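Local coordinates for glycoside hydrolase family 81 (Clostridium thermocellum, PDB 6FOP), which probably hydrolyses beta-1,3-glucans such as laminarin, as a family 81 glycoside hydrolase linked to the cellulosome, at residues K106-A111 against T226-V230; V685-S691 against V706-A712; N533-D537 against N550-V555; M372-L376 against A426-I430; H273-L277 against K289-G293. One frame throughout, in Å; residues are numbered along the deposited sequence.

In the fold
The five contacts are separate and follow different parts of the fold. Interactions 1 and 5 belong to the strand-rich N-terminal part and lie about 20 Å apart between centres, about 9 Å at nearest atoms. Interaction 3, beside the bound nickel ion, is also about 9 Å from interaction 5 at nearest atoms; helix 265-268 bridges them, touching Y534 and, through W268, K289. At the other end of the molecule, interaction 4 joins two helices of the helical domain, and interaction 2 closes the C-terminal sheet, about 8 Å away at nearest atoms. P307 connects these two, meeting Y687 and Q429. Interactions 4 and 5 are about 46 Å apart between centres.

Interaction 1 (K106-A111 against T226-V230); sequences KISDFA and TDTKV
K106-I107 finish strand 103-107 in extended conformation, and the chain then turns through S108-F110 into strand 111-118, with S108 N bonded to A111 O at 3.0 Å. D109 has phi/psi of -73/-24, F110 -149/33, and A111 is extended again. T226-V230 runs as part of the long strand 223-235, D227 to V230 being fully extended. The CA atoms of D109 and K229 come within 5.3 Å, and D109 N donates to T228 O (3.1 Å, 168°). T228 points at the turn with chi1 p: its OG1 takes the hydrogen bond of F110 N at 2.8 Å and shares another with S108 OG at 2.7 Å. F110, chi1 p, lays its ring face over T228, with T228 CB 3.5 Å from the ring centroid and 3° off the normal. D109, chi1 m, accepts V230 N on OD2 at 2.8 Å. At the other end the extended K106 (all t) gives NZ to T226 O at 2.8 Å. K229 curls back so that NZ meets T228 O (2.9 Å) and forms a salt bridge with D227 OD1 (3.1 Å). D109 OD2 also pairs with R459, from the family 81 C-terminal domain. This is a beta-hairpin tip docked on a strand of a second sheet, at the boundary between the N-terminal beta region and the helical domain.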
# COMPACT_ATOMS: atom_id res chain seq x y z
N LYS A 106 10.57 -13.94 12.59
CA LYS A 106 11.27 -13.12 11.59
C LYS A 106 10.23 -12.64 10.57
O LYS A 106 9.42 -13.43 10.09
CB LYS A 106 12.38 -13.93 10.90
CG LYS A 106 13.24 -13.15 9.92
CD LYS A 106 14.43 -13.94 9.37
CE LYS A 106 15.28 -13.10 8.41
NZ LYS A 106 16.45 -13.80 7.80
N ILE A 107 10.26 -11.35 10.25
CA ILE A 107 9.38 -10.78 9.22
C ILE A 107 10.28 -10.06 8.25
O ILE A 107 11.02 -9.14 8.63
CB ILE A 107 8.31 -9.86 9.80
CG1 ILE A 107 7.40 -10.63 10.77
CG2 ILE A 107 7.50 -9.26 8.66
CD1 ILE A 107 6.45 -9.76 11.59
N SER A 108 10.27 -10.50 7.00
CA SER A 108 11.01 -9.84 5.94
C SER A 108 10.05 -9.13 4.98
O SER A 108 8.86 -8.95 5.29
CB SER A 108 11.97 -10.82 5.26
OG SER A 108 11.26 -11.91 4.71
N ASP A 109 10.53 -8.73 3.80
CA ASP A 109 9.71 -7.82 3.00
C ASP A 109 8.51 -8.49 2.36
O ASP A 109 7.54 -7.81 2.04
CB ASP A 109 10.59 -7.13 1.94
CG ASP A 109 11.61 -6.13 2.54
OD1 ASP A 109 11.62 -5.89 3.76
OD2 ASP A 109 12.40 -5.61 1.77
N PHE A 110 8.57 -9.81 2.16
CA PHE A 110 7.43 -10.58 1.67
C PHE A 110 7.40 -12.02 2.18
O PHE A 110 6.84 -12.91 1.53
CB PHE A 110 7.29 -10.49 0.12
CG PHE A 110 8.54 -10.63 -0.70
CD1 PHE A 110 9.38 -9.52 -0.92
CD2 PHE A 110 8.81 -11.80 -1.39
CE1 PHE A 110 10.48 -9.62 -1.73
CE2 PHE A 110 9.93 -11.90 -2.22
CZ PHE A 110 10.78 -10.82 -2.36
N ALA A 111 7.87 -12.21 3.42
CA ALA A 111 7.77 -13.51 4.07
C ALA A 111 7.70 -13.32 5.57
O ALA A 111 8.08 -12.27 6.12
CB ALA A 111 8.92 -14.44 3.65
N THR A 226 14.88 -17.97 3.19
CA THR A 226 15.27 -17.51 4.52
C THR A 226 15.33 -15.99 4.67
O THR A 226 15.46 -15.50 5.79
CB THR A 226 16.64 -18.11 4.92
OG1 THR A 226 17.58 -17.85 3.88
CG2 THR A 226 16.49 -19.61 5.10
N ASP A 227 15.16 -15.26 3.56
CA ASP A 227 15.05 -13.79 3.63
C ASP A 227 14.43 -13.32 2.32
O ASP A 227 14.57 -13.97 1.29
CB ASP A 227 16.43 -13.14 3.87
CG ASP A 227 16.33 -11.70 4.41
OD1 ASP A 227 15.27 -11.27 4.85
OD2 ASP A 227 17.38 -11.03 4.40
N THR A 228 13.76 -12.17 2.39
CA THR A 228 13.19 -11.51 1.22
C THR A 228 13.43 -10.00 1.37
O THR A 228 13.28 -9.44 2.47
CB THR A 228 11.69 -11.80 1.02
OG1 THR A 228 10.93 -11.31 2.13
CG2 THR A 228 11.45 -13.31 0.83
N LYS A 229 13.81 -9.38 0.25
CA LYS A 229 14.21 -7.96 0.23
C LYS A 229 13.77 -7.27 -1.03
O LYS A 229 13.94 -7.80 -2.13
CB LYS A 229 15.75 -7.85 0.32
CG LYS A 229 16.37 -8.30 1.63
CD LYS A 229 16.37 -7.19 2.69
CE LYS A 229 16.41 -7.76 4.11
NZ LYS A 229 15.02 -8.19 4.49
N VAL A 230 13.29 -6.03 -0.87
CA VAL A 230 13.13 -5.09 -1.99
C VAL A 230 14.16 -3.99 -1.92
O VAL A 230 14.58 -3.59 -0.84
CB VAL A 230 11.74 -4.49 -2.10
CG1 VAL A 230 10.74 -5.60 -2.34
CG2 VAL A 230 11.38 -3.63 -0.88

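Interaction 2 (V685-S691 against V706-A712); sequences VVYNASS and VGPHSMA
Strands 685-688 and 710-712 run antiparallel, axes 4.8 Å apart at 164°. V686 pairs with A712 through two bonds, V686 N to A712 O (3.0 Å) and A712 N to V686 O (2.9 Å). Y687 faces M711 as a non-hydrogen-bonded pair, CA atoms 4.4 Å apart. N688 N gives to S710 O (2.9 Å) and S710 N to N688 O (3.1 Å, 138°). H709 and S710 both lie opposite N688, a G1 beta bulge, with H709 in the left-handed region at 50/52; the bulge leads into 710-715, an outermost strand of the four-stranded C-terminal antiparallel sheet, paired with inner strand 681-688. Within the bulge, H709 N donates to S690 O at 3.1 Å. The N688 side chain (chi1 t) is fully used: OD1 accepts S690 N (2.9 Å, an Asx turn) and S690 OG (2.7 Å), while ND2 donates to V706 O (3.0 Å) and to S692 O. S710 OG donates to G707 O at 2.8 Å. H709 NE2 and S691 OG share a hydrogen bond of 2.9 Å. One water joins Y687 OH (2.7 Å) to H709 ND1 (2.9 Å); a second, 2.6 Å from Y687 OH, donates to H709 O at 3.1 Å. V686 CG1 meets V706 CG2 at 3.9 Å on the face shared with N688; on the other, Y687 CD1 lies 3.9 Å from M711 CB, and Y687 touches L432 of helix 416-433.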
# COMPACT_ATOMS: atom_id res chain seq x y z
N VAL A 685 4.37 21.79 -17.68
CA VAL A 685 4.45 22.49 -16.41
C VAL A 685 5.57 21.87 -15.60
O VAL A 685 5.63 20.64 -15.47
CB VAL A 685 3.14 22.40 -15.61
CG1 VAL A 685 3.24 23.23 -14.33
CG2 VAL A 685 1.96 22.83 -16.50
N VAL A 686 6.46 22.68 -15.10
CA VAL A 686 7.57 22.23 -14.26
C VAL A 686 7.61 23.05 -12.97
O VAL A 686 7.42 24.27 -13.01
CB VAL A 686 8.91 22.42 -14.98
CG1 VAL A 686 10.10 22.10 -14.08
CG2 VAL A 686 8.95 21.59 -16.24
N TYR A 687 7.94 22.41 -11.85
CA TYR A 687 8.29 23.13 -10.65
C TYR A 687 9.75 22.84 -10.32
O TYR A 687 10.15 21.67 -10.24
CB TYR A 687 7.40 22.81 -9.44
CG TYR A 687 7.72 23.77 -8.31
CD1 TYR A 687 7.25 25.08 -8.36
CD2 TYR A 687 8.57 23.44 -7.28
CE1 TYR A 687 7.60 26.00 -7.40
CE2 TYR A 687 8.92 24.38 -6.31
CZ TYR A 687 8.42 25.65 -6.37
OH TYR A 687 8.77 26.60 -5.42
N ASN A 688 10.54 23.88 -10.14
CA ASN A 688 11.93 23.76 -9.70
C ASN A 688 12.01 24.12 -8.24
O ASN A 688 11.95 25.31 -7.90
CB ASN A 688 12.82 24.67 -10.55
CG ASN A 688 14.28 24.61 -10.17
OD1 ASN A 688 14.71 23.89 -9.25
ND2 ASN A 688 15.08 25.39 -10.89
N ALA A 689 12.18 23.12 -7.39
CA ALA A 689 12.29 23.32 -5.95
C ALA A 689 13.73 23.57 -5.49
O ALA A 689 13.97 23.71 -4.30
CB ALA A 689 11.72 22.12 -5.22
N SER A 690 14.68 23.59 -6.41
CA SER A 690 16.10 23.78 -6.05
C SER A 690 16.47 25.25 -6.09
O SER A 690 15.71 26.08 -6.60
CB SER A 690 17.00 22.98 -6.98
OG SER A 690 17.22 23.65 -8.20
N SER A 691 17.67 25.56 -5.61
CA SER A 691 18.18 26.92 -5.59
C SER A 691 18.98 27.29 -6.84
O SER A 691 19.53 28.40 -6.89
CB SER A 691 19.03 27.14 -4.34
OG SER A 691 18.19 27.11 -3.21
N VAL A 706 14.05 26.73 -16.19
CA VAL A 706 13.17 27.09 -15.09
C VAL A 706 14.03 27.64 -13.96
O VAL A 706 14.95 26.97 -13.48
CB VAL A 706 12.36 25.89 -14.58
CG1 VAL A 706 11.36 26.34 -13.51
CG2 VAL A 706 11.69 25.22 -15.77
N GLY A 707 13.71 28.85 -13.53
CA GLY A 707 14.46 29.47 -12.47
C GLY A 707 14.28 28.79 -11.11
O GLY A 707 13.35 28.02 -10.91
N PRO A 708 15.19 29.06 -10.18
CA PRO A 708 15.09 28.49 -8.84
C PRO A 708 13.78 28.81 -8.12
O PRO A 708 13.24 29.91 -8.29
CB PRO A 708 16.28 29.11 -8.09
CG PRO A 708 16.58 30.36 -8.83
CD PRO A 708 16.26 30.09 -10.26
N HIS A 709 13.26 27.84 -7.38
CA HIS A 709 12.06 28.03 -6.55
C HIS A 709 10.93 28.67 -7.34
O HIS A 709 10.34 29.65 -6.91
CB HIS A 709 12.39 28.82 -5.29
CG HIS A 709 13.49 28.22 -4.49
ND1 HIS A 709 13.36 26.99 -3.87
CD2 HIS A 709 14.75 28.63 -4.25
CE1 HIS A 709 14.49 26.69 -3.25
NE2 HIS A 709 15.35 27.66 -3.47
N SER A 710 10.61 28.07 -8.49
CA SER A 710 9.53 28.58 -9.28
C SER A 710 8.86 27.55 -10.14
O SER A 710 9.44 26.49 -10.48
CB SER A 710 10.02 29.69 -10.18
OG SER A 710 10.76 29.15 -11.26
N MET A 711 7.63 27.90 -10.50
CA MET A 711 6.84 27.16 -11.48
C MET A 711 6.97 27.83 -12.84
O MET A 711 6.96 29.06 -12.95
CB MET A 711 5.35 27.08 -11.10
CG MET A 711 4.51 26.14 -11.96
SD MET A 711 2.92 25.60 -11.27
CE MET A 711 3.49 24.35 -10.15
N ALA A 712 7.08 27.02 -13.88
CA ALA A 712 7.09 27.50 -15.26
C ALA A 712 6.11 26.71 -16.08
O ALA A 712 5.93 25.50 -15.86
CB ALA A 712 8.47 27.41 -15.86
O HOH W 1 10.72 25.88 -3.65
O HOH W 2 7.72 29.03 -5.38

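Interaction 3 (N533-D537 against N550-V555); sequences NYWFD and NYASMV
This buried contact flanks the nickel site formed by H562, H574, E601 and E605: the Y551 side chain comes within about 4 Å of the ion, and N550 N donates to E601 OE1. Segment 533-537 comes off helix 514-534, and D537 leaves helical geometry with positive phi (39/59). Segment 550-555 is extended from Y551, apart from S553 (-84/-27), where S553 and M554 form a classic beta bulge opposite C561, and enters strand 554-556. CA atoms approach to 4.8 Å at W535-A552 and 4.9 Å at F536-Y551. A552 N donates to W535 O at 2.9 Å and 169°, and Y551 CA makes a CH...O contact of 3.4 Å with the same oxygen. W535, chi1 m and chi2 -98°, turns one face of its indole to V555 (chi1 t): V555 CG2 is 3.6 Å from the six-membered ring's centroid, 15° off its normal. V555 CG2 lies 3.6 Å from Y534 O. F536, chi1 m, presents its ring edge to Y551, F536 CD1 to Y551 CD1 being 3.9 Å. With a single direct hydrogen bond between the segments, the fit depends largely on apolar shape, while W535 NE1 and Y551 OH are satisfied by A492 O and K573 O.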
# COMPACT_ATOMS: atom_id res chain seq x y z
N ASN A 533 -4.80 -1.70 -11.30
CA ASN A 533 -5.25 -3.08 -11.38
C ASN A 533 -6.36 -3.46 -10.41
O ASN A 533 -7.44 -3.88 -10.85
CB ASN A 533 -4.04 -4.01 -11.20
CG ASN A 533 -3.16 -4.01 -12.42
OD1 ASN A 533 -3.48 -4.65 -13.42
ND2 ASN A 533 -2.06 -3.31 -12.35
N TYR A 534 -6.11 -3.33 -9.11
CA TYR A 534 -6.96 -3.99 -8.10
C TYR A 534 -8.15 -3.14 -7.68
O TYR A 534 -9.11 -3.66 -7.15
CB TYR A 534 -6.13 -4.49 -6.90
CG TYR A 534 -4.88 -5.22 -7.38
CD1 TYR A 534 -4.97 -6.33 -8.23
CD2 TYR A 534 -3.63 -4.76 -7.06
CE1 TYR A 534 -3.85 -6.94 -8.75
CE2 TYR A 534 -2.49 -5.34 -7.56
CZ TYR A 534 -2.59 -6.43 -8.41
OH TYR A 534 -1.44 -7.01 -8.93
N TRP A 535 -8.06 -1.83 -7.88
CA TRP A 535 -9.21 -0.93 -7.63
C TRP A 535 -9.99 -0.56 -8.89
O TRP A 535 -11.21 -0.61 -8.91
CB TRP A 535 -8.73 0.35 -6.89
CG TRP A 535 -8.55 0.21 -5.39
CD1 TRP A 535 -9.42 0.55 -4.45
CD2 TRP A 535 -7.41 -0.38 -4.69
NE1 TRP A 535 -8.93 0.30 -3.20
CE2 TRP A 535 -7.69 -0.28 -3.31
CE3 TRP A 535 -6.19 -0.93 -5.08
CZ2 TRP A 535 -6.79 -0.70 -2.33
CZ3 TRP A 535 -5.30 -1.36 -4.10
CH2 TRP A 535 -5.62 -1.27 -2.75
N PHE A 536 -9.27 -0.22 -9.96
CA PHE A 536 -9.93 0.23 -11.19
C PHE A 536 -9.95 -0.78 -12.34
O PHE A 536 -10.70 -0.57 -13.30
CB PHE A 536 -9.29 1.52 -11.70
CG PHE A 536 -9.35 2.68 -10.75
CD1 PHE A 536 -10.51 2.97 -10.05
CD2 PHE A 536 -8.25 3.53 -10.57
CE1 PHE A 536 -10.57 4.04 -9.17
CE2 PHE A 536 -8.32 4.63 -9.70
CZ PHE A 536 -9.48 4.86 -8.99
N ASP A 537 -9.13 -1.84 -12.24
CA ASP A 537 -9.01 -2.87 -13.30
C ASP A 537 -9.05 -2.23 -14.70
O ASP A 537 -9.89 -2.57 -15.55
CB ASP A 537 -10.10 -3.95 -13.15
CG ASP A 537 -9.89 -5.15 -14.05
OD1 ASP A 537 -8.79 -5.35 -14.56
OD2 ASP A 537 -10.87 -5.94 -14.20
N ASN A 550 -17.17 -2.15 -12.42
CA ASN A 550 -15.89 -1.82 -13.04
C ASN A 550 -14.86 -1.21 -12.07
O ASN A 550 -13.82 -0.74 -12.49
CB ASN A 550 -16.10 -0.92 -14.27
CG ASN A 550 -16.59 0.49 -13.93
OD1 ASN A 550 -16.44 0.99 -12.81
ND2 ASN A 550 -17.27 1.10 -14.90
N TYR A 551 -15.18 -1.29 -10.78
CA TYR A 551 -14.48 -0.61 -9.71
C TYR A 551 -14.69 -1.43 -8.45
O TYR A 551 -15.79 -1.90 -8.22
CB TYR A 551 -15.08 0.78 -9.54
CG TYR A 551 -14.78 1.48 -8.22
CD1 TYR A 551 -13.45 1.78 -7.85
CD2 TYR A 551 -15.79 1.82 -7.35
CE1 TYR A 551 -13.17 2.42 -6.66
CE2 TYR A 551 -15.51 2.45 -6.16
CZ TYR A 551 -14.20 2.78 -5.82
OH TYR A 551 -13.94 3.44 -4.66
N ALA A 552 -13.62 -1.58 -7.67
CA ALA A 552 -13.71 -2.11 -6.31
C ALA A 552 -13.30 -1.01 -5.35
O ALA A 552 -12.22 -0.43 -5.48
CB ALA A 552 -12.79 -3.32 -6.12
N SER A 553 -14.16 -0.73 -4.37
CA SER A 553 -13.86 0.29 -3.36
C SER A 553 -13.02 -0.21 -2.19
O SER A 553 -12.33 0.60 -1.57
CB SER A 553 -15.16 0.92 -2.86
OG SER A 553 -16.10 -0.05 -2.49
N MET A 554 -13.09 -1.52 -1.89
CA MET A 554 -12.27 -2.13 -0.85
C MET A 554 -11.60 -3.39 -1.35
O MET A 554 -12.26 -4.26 -1.93
CB MET A 554 -13.07 -2.41 0.42
CG MET A 554 -13.55 -1.17 1.09
SD MET A 554 -14.25 -1.30 2.73
CE MET A 554 -12.93 -2.07 3.56
N VAL A 555 -10.30 -3.46 -1.10
CA VAL A 555 -9.49 -4.62 -1.42
C VAL A 555 -9.00 -5.26 -0.13
O VAL A 555 -8.40 -4.58 0.72
CB VAL A 555 -8.27 -4.20 -2.30
CG1 VAL A 555 -7.30 -5.38 -2.53
CG2 VAL A 555 -8.78 -3.60 -3.61

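Interaction 4 (M372-L376 against A426-I430); sequences MKSSL and AAAQI
Both segments are regular helix, 372-376 within helix 362-379 and 426-430 within helix 416-433; their axes approach to 10.4 Å and cross at -127°. Nearest CA atoms are M372-A426 (6.6 Å), K373-I430 (7.6 Å) and L376-A427 (7.7 Å). I430, in the mt rotamer, points at the other helix and sets CD1 against M372 CB (4.1 Å), K373 CG (3.8 Å) and L376 CD1 (3.8 Å), residues on one side of that helix. The helices belong to the family 81 C-terminal domain, of the six-hairpin glycosidase clan, consistent with neighbouring helices of an (alpha/alpha)6 barrel. M372, mtp, bends its end so that CE lies 3.7 Å from A426 O, 4.0 Å from A426 CB and 4.1 Å from Q429 CB. L376, mt, brings CD1 to 4.0 Å from A426 CB and 3.8 Å from A427 N. The small alanines leave room for these longer side chains. K373 stretches out as mttt past I430, its NZ forming a salt bridge with D434, while W437 touches K373, L376 and I430.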
# COMPACT_ATOMS: atom_id res chain seq x y z
N MET A 372 -1.24 26.74 9.31
CA MET A 372 -0.49 25.53 9.01
C MET A 372 0.74 25.43 9.92
O MET A 372 0.99 24.40 10.55
CB MET A 372 -0.07 25.51 7.54
CG MET A 372 -1.24 25.31 6.61
SD MET A 372 -0.90 25.78 4.89
CE MET A 372 0.20 24.44 4.38
N LYS A 373 1.51 26.52 10.00
CA LYS A 373 2.70 26.51 10.83
C LYS A 373 2.35 26.38 12.30
O LYS A 373 2.93 25.54 13.00
CB LYS A 373 3.54 27.76 10.60
CG LYS A 373 4.32 27.80 9.29
CD LYS A 373 5.20 29.05 9.22
CE LYS A 373 6.20 29.03 8.08
NZ LYS A 373 7.06 30.25 8.13
N SER A 374 1.46 27.23 12.82
CA SER A 374 1.22 27.21 14.27
C SER A 374 0.66 25.85 14.70
O SER A 374 1.02 25.32 15.76
CB SER A 374 0.30 28.36 14.70
OG SER A 374 -0.99 28.26 14.12
N SER A 375 -0.21 25.27 13.88
CA SER A 375 -0.79 24.00 14.27
C SER A 375 0.23 22.86 14.17
O SER A 375 0.27 22.03 15.07
CB SER A 375 -2.07 23.69 13.52
OG SER A 375 -1.80 23.45 12.16
N LEU A 376 1.06 22.83 13.12
CA LEU A 376 2.11 21.83 13.03
C LEU A 376 3.11 21.97 14.18
O LEU A 376 3.53 20.99 14.77
CB LEU A 376 2.82 21.84 11.67
CG LEU A 376 1.98 21.29 10.53
CD1 LEU A 376 2.74 21.47 9.24
CD2 LEU A 376 1.58 19.82 10.74
N ALA A 426 1.05 19.30 4.35
CA ALA A 426 1.17 20.66 4.86
C ALA A 426 2.62 21.00 5.13
O ALA A 426 3.07 22.10 4.79
CB ALA A 426 0.33 20.84 6.10
N ALA A 427 3.36 20.09 5.73
CA ALA A 427 4.78 20.34 6.00
C ALA A 427 5.57 20.56 4.73
O ALA A 427 6.44 21.41 4.67
CB ALA A 427 5.37 19.19 6.78
N ALA A 428 5.28 19.76 3.71
CA ALA A 428 5.93 19.91 2.41
C ALA A 428 5.64 21.26 1.76
O ALA A 428 6.56 21.89 1.18
CB ALA A 428 5.56 18.77 1.49
N GLN A 429 4.37 21.68 1.80
CA GLN A 429 4.04 23.00 1.25
C GLN A 429 4.79 24.11 2.00
O GLN A 429 5.26 25.07 1.36
CB GLN A 429 2.55 23.23 1.26
CG GLN A 429 1.71 22.34 0.35
CD GLN A 429 2.05 22.47 -1.12
OE1 GLN A 429 2.69 23.43 -1.54
NE2 GLN A 429 1.62 21.51 -1.93
N ILE A 430 4.91 23.99 3.32
CA ILE A 430 5.73 24.95 4.06
C ILE A 430 7.19 24.87 3.60
O ILE A 430 7.83 25.91 3.35
CB ILE A 430 5.60 24.79 5.57
CG1 ILE A 430 4.18 25.07 6.02
CG2 ILE A 430 6.58 25.71 6.30
CD1 ILE A 430 3.88 24.59 7.39

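Interaction 5 (H273-L277 against K289-G293); sequences HILPL and KTIQG
H273-L277 is loop, its last residues near extended (P276 -58/148, L277 -72/170), and meets strand 289-292 with the touching end-to-end directions 93° apart; P276 and I291 have the closest CA atoms, 4.8 Å. K289 (mttt) comes first: its CD passes P276 CG at 4.2 Å, and its ammonium makes a cation-pi contact with W268. T290 carries the direct link, its O accepting L277 N at 2.8 Å and touching P276 CA at 3.2 Å. T290 N reaches L277 O through a water, 3.0 Å from the nitrogen and 2.7 Å from the oxygen. T290 OG1 (chi1 p) bonds to Y279 O and lies 3.4 Å from L277 CB. I291, in pt, points its CB away from the loop, yet CG2 packs at 4.1 Å on I274 CB and on P276 CA. L277 (mt) lays CD1 3.8 Å from I291 C. At Q292, N gives to a second water (3.0 Å) that donates to L275 O at 2.8 Å, while L277 CD2 sits 4.2 Å from Q292 CB. G293 follows the strand. This is the lead-in to the beta hairpin of 280-283 and 286-292, crossing the second strand with one direct backbone bond flanked by two water bridges.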
# COMPACT_ATOMS: atom_id res chain seq x y z
N HIS A 273 11.58 -7.80 -18.50
CA HIS A 273 12.74 -8.29 -17.74
C HIS A 273 12.55 -9.69 -17.17
O HIS A 273 13.37 -10.12 -16.39
CB HIS A 273 13.07 -7.30 -16.62
CG HIS A 273 13.23 -5.90 -17.10
ND1 HIS A 273 14.32 -5.52 -17.86
CD2 HIS A 273 12.43 -4.81 -17.01
CE1 HIS A 273 14.21 -4.24 -18.17
NE2 HIS A 273 13.07 -3.79 -17.67
N ILE A 274 11.49 -10.36 -17.56
CA ILE A 274 11.21 -11.71 -17.09
C ILE A 274 10.88 -12.63 -18.27
O ILE A 274 10.41 -12.18 -19.32
CB ILE A 274 10.04 -11.71 -16.08
CG1 ILE A 274 8.74 -11.16 -16.68
CG2 ILE A 274 10.42 -10.98 -14.81
CD1 ILE A 274 7.55 -11.24 -15.77
N LEU A 275 11.09 -13.93 -18.06
CA LEU A 275 10.76 -14.99 -19.01
C LEU A 275 9.92 -16.03 -18.26
O LEU A 275 10.46 -17.01 -17.77
CB LEU A 275 12.03 -15.60 -19.60
CG LEU A 275 12.67 -14.75 -20.68
CD1 LEU A 275 14.04 -15.30 -21.04
CD2 LEU A 275 11.78 -14.68 -21.92
N PRO A 276 8.61 -15.82 -18.19
CA PRO A 276 7.77 -16.69 -17.38
C PRO A 276 7.84 -18.16 -17.75
O PRO A 276 8.02 -18.52 -18.91
CB PRO A 276 6.37 -16.14 -17.60
CG PRO A 276 6.63 -14.69 -17.85
CD PRO A 276 7.82 -14.71 -18.75
N LEU A 277 7.67 -18.98 -16.72
CA LEU A 277 7.46 -20.40 -16.85
C LEU A 277 6.06 -20.62 -17.39
O LEU A 277 5.26 -19.69 -17.48
CB LEU A 277 7.59 -21.06 -15.47
CG LEU A 277 8.93 -20.92 -14.75
CD1 LEU A 277 8.80 -21.51 -13.36
CD2 LEU A 277 10.05 -21.59 -15.52
N LYS A 289 1.61 -15.16 -12.67
CA LYS A 289 2.59 -15.86 -13.47
C LYS A 289 3.71 -16.35 -12.58
O LYS A 289 3.80 -16.00 -11.40
CB LYS A 289 3.12 -14.98 -14.62
CG LYS A 289 2.04 -14.62 -15.63
CD LYS A 289 2.66 -13.92 -16.84
CE LYS A 289 1.60 -13.55 -17.85
NZ LYS A 289 2.22 -12.87 -19.02
N THR A 290 4.56 -17.20 -13.13
CA THR A 290 5.70 -17.71 -12.39
C THR A 290 6.99 -17.53 -13.17
O THR A 290 7.02 -17.53 -14.40
CB THR A 290 5.53 -19.19 -12.02
OG1 THR A 290 5.36 -20.00 -13.19
CG2 THR A 290 4.39 -19.39 -11.04
N ILE A 291 8.09 -17.42 -12.41
CA ILE A 291 9.44 -17.38 -12.98
C ILE A 291 10.33 -18.28 -12.14
O ILE A 291 10.00 -18.58 -10.98
CB ILE A 291 10.04 -15.95 -13.01
CG1 ILE A 291 10.17 -15.38 -11.59
CG2 ILE A 291 9.16 -15.07 -13.90
CD1 ILE A 291 10.87 -14.07 -11.55
N GLN A 292 11.41 -18.73 -12.74
CA GLN A 292 12.47 -19.40 -12.01
C GLN A 292 13.52 -18.37 -11.67
O GLN A 292 14.06 -17.72 -12.57
CB GLN A 292 13.11 -20.50 -12.85
CG GLN A 292 14.42 -21.08 -12.29
CD GLN A 292 14.32 -21.60 -10.91
OE1 GLN A 292 15.18 -21.28 -10.07
NE2 GLN A 292 13.33 -22.44 -10.66
N GLY A 293 13.87 -18.31 -10.40
CA GLY A 293 14.99 -17.49 -9.97
C GLY A 293 14.81 -17.00 -8.58
O GLY A 293 13.71 -17.11 -7.99
O HOH W 3 11.97 -17.89 -15.52
O HOH W 4 3.78 -18.03 -15.91